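Local coordinates for protein packaging enzyme P4 (Pseudomonas phage phi6, PDB 4BLO) that hydrolyses nucleoside triphosphates as a hexameric RecA-like ATPase, probably to drive packaging of viral RNA, at residues V144-G149 against V184-V189. Residues are numbered along the deposited sequence; the frame is centred on the assembly and turned at random.
Sequences VLIRWG and VAVDSV
Arg147 and Asp187 lie side by side on neighbouring parallel strands, 144-147 and 184-187, and form a salt bridge whose hydrogen bond is weak, 3.4 Å from Arg147 NH2 to Asp187 OD2. The carboxylate oxygen sits at the edge of the guanidinium, in its plane, though the two flat groups are turned 70° apart. With CG anti to the backbone N (chi1 -166°), Asp187 lays its carboxylate alongside Arg147; its CB rests 4.1 Å from Leu145 CD1. On the other sheet face, Ile146 CD1 meets Val184 CG1 at 3.6 Å and Val186 CG2 at 3.9 Å; Val173 and Cys174 of helix 167-179 pack on Ile146, and Cys174 on Val186. Backbone hydrogen bonds run from Ala185 N to Val144 O, Ile146 N to Ala185 O and Asp187 N to Ile146 O. Beyond them, Trp148 N donates a hydrogen bond to Asp187 O from above the carbonyl plane, whereas Ser188 N, in the cis peptide bond between Asp187 and Ser188, bonds to an in-plane lone pair of Trp148 O at 2.8 Å. Further out, Arg147 forms salt bridges with Asp156 and Glu153, the latter lining the ADP pocket. Asp187, its side chain about 4 Å from the bound calcium ion, is consistent with the Walker B aspartate of RecA-like ATPases. Its OD2, shared by Arg147 NH2 and Ser133 OG of the P-loop, would thereby hold the carboxylate's orientation beside the nucleotide.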
loop_
_atom_site.group_PDB
_atom_site.type_symbol
_atom_site.label_atom_id
_atom_site.label_comp_id
_atom_site.label_asym_id
_atom_site.label_seq_id
_atom_site.Cartn_x
_atom_site.Cartn_y
_atom_site.Cartn_z
ATOM N N VAL L 144 -4.326 -40.223 -8.414
ATOM C CA VAL L 144 -4.214 -39.166 -9.419
ATOM C C VAL L 144 -3.274 -38.077 -8.863
ATOM O O VAL L 144 -3.503 -37.569 -7.769
ATOM C CB VAL L 144 -5.623 -38.613 -9.810
ATOM C CG1 VAL L 144 -5.513 -37.453 -10.793
ATOM C CG2 VAL L 144 -6.512 -39.717 -10.393
ATOM N N LEU L 145 -2.224 -37.735 -9.608
ATOM C CA LEU L 145 -1.269 -36.708 -9.210
ATOM C C LEU L 145 -1.399 -35.481 -10.115
ATOM O O LEU L 145 -0.965 -35.515 -11.269
ATOM C CB LEU L 145 0.184 -37.252 -9.206
ATOM C CG LEU L 145 1.339 -36.233 -9.019
ATOM C CD1 LEU L 145 1.398 -35.671 -7.605
ATOM C CD2 LEU L 145 2.661 -36.849 -9.399
ATOM N N ILE L 146 -2.019 -34.403 -9.581
ATOM C CA ILE L 146 -2.179 -33.138 -10.290
ATOM C C ILE L 146 -0.888 -32.380 -10.127
ATOM O O ILE L 146 -0.427 -32.169 -8.998
ATOM C CB ILE L 146 -3.406 -32.314 -9.814
ATOM C CG1 ILE L 146 -4.736 -33.082 -10.026
ATOM C CG2 ILE L 146 -3.430 -30.901 -10.471
ATOM C CD1 ILE L 146 -5.884 -32.468 -9.302
ATOM N N ARG L 147 -0.276 -32.012 -11.264
ATOM C CA ARG L 147 0.973 -31.265 -11.258
ATOM C C ARG L 147 0.704 -29.843 -11.743
ATOM O O ARG L 147 0.165 -29.635 -12.839
ATOM C CB ARG L 147 2.054 -31.985 -12.045
ATOM C CG ARG L 147 2.712 -33.071 -11.221
ATOM C CD ARG L 147 4.231 -32.973 -11.328
ATOM N NE ARG L 147 4.885 -32.580 -10.075
ATOM C CZ ARG L 147 6.117 -32.071 -9.986
ATOM N NH1 ARG L 147 6.828 -31.831 -11.081
ATOM N NH2 ARG L 147 6.628 -31.758 -8.804
ATOM N N TRP L 148 1.005 -28.869 -10.868
ATOM C CA TRP L 148 0.729 -27.460 -11.125
ATOM C C TRP L 148 1.871 -26.585 -10.578
ATOM O O TRP L 148 2.288 -26.763 -9.433
ATOM C CB TRP L 148 -0.622 -27.128 -10.465
ATOM C CG TRP L 148 -1.286 -25.855 -10.878
ATOM C CD1 TRP L 148 -1.336 -25.310 -12.132
ATOM C CD2 TRP L 148 -2.122 -25.032 -10.050
ATOM N NE1 TRP L 148 -2.087 -24.156 -12.114
ATOM C CE2 TRP L 148 -2.590 -23.966 -10.851
ATOM C CE3 TRP L 148 -2.490 -25.070 -8.688
ATOM C CZ2 TRP L 148 -3.417 -22.958 -10.346
ATOM C CZ3 TRP L 148 -3.296 -24.057 -8.188
ATOM C CH2 TRP L 148 -3.737 -23.009 -9.005
ATOM N N GLY L 149 2.384 -25.685 -11.423
ATOM C CA GLY L 149 3.430 -24.720 -11.086
ATOM C C GLY L 149 4.665 -25.273 -10.407
ATOM O O GLY L 149 5.203 -24.659 -9.479
ATOM N N VAL L 184 -6.948 -38.195 -4.904
ATOM C CA VAL L 184 -6.408 -37.074 -5.670
ATOM C C VAL L 184 -5.421 -36.280 -4.822
ATOM O O VAL L 184 -5.674 -36.029 -3.640
ATOM C CB VAL L 184 -7.549 -36.173 -6.222
ATOM C CG1 VAL L 184 -7.004 -35.043 -7.079
ATOM C CG2 VAL L 184 -8.555 -36.984 -7.028
ATOM N N ALA L 185 -4.292 -35.877 -5.446
ATOM C CA ALA L 185 -3.257 -35.057 -4.824
ATOM C C ALA L 185 -2.858 -33.917 -5.731
ATOM O O ALA L 185 -2.857 -34.084 -6.951
ATOM C CB ALA L 185 -2.051 -35.902 -4.497
ATOM N N VAL L 186 -2.515 -32.755 -5.146
ATOM C CA VAL L 186 -2.080 -31.571 -5.900
ATOM C C VAL L 186 -0.670 -31.156 -5.473
ATOM O O VAL L 186 -0.463 -30.752 -4.325
ATOM C CB VAL L 186 -3.060 -30.372 -5.795
ATOM C CG1 VAL L 186 -2.704 -29.284 -6.804
ATOM C CG2 VAL L 186 -4.498 -30.820 -5.991
ATOM N N ASP L 187 0.286 -31.275 -6.422
ATOM C CA ASP L 187 1.686 -30.851 -6.304
ATOM C C ASP L 187 2.039 -29.976 -7.515
ATOM O O ASP L 187 2.272 -30.508 -8.593
ATOM C CB ASP L 187 2.646 -32.050 -6.182
ATOM C CG ASP L 187 4.063 -31.710 -5.727
ATOM O OD1 ASP L 187 4.273 -30.600 -5.179
ATOM O OD2 ASP L 187 4.963 -32.569 -5.898
ATOM N N SER L 188 1.970 -28.639 -7.397
ATOM C CA SER L 188 1.789 -27.817 -6.194
ATOM C C SER L 188 0.543 -26.976 -6.247
ATOM O O SER L 188 -0.132 -26.912 -7.275
ATOM C CB SER L 188 2.968 -26.847 -6.095
ATOM O OG SER L 188 3.402 -26.613 -4.770
ATOM N N VAL L 189 0.298 -26.246 -5.149
ATOM C CA VAL L 189 -0.756 -25.251 -5.015
ATOM C C VAL L 189 -0.080 -23.821 -5.064
ATOM O O VAL L 189 -0.792 -22.817 -5.107
ATOM C CB VAL L 189 -1.647 -25.518 -3.762
ATOM C CG1 VAL L 189 -1.148 -24.790 -2.513
ATOM C CG2 VAL L 189 -3.104 -25.200 -4.046
#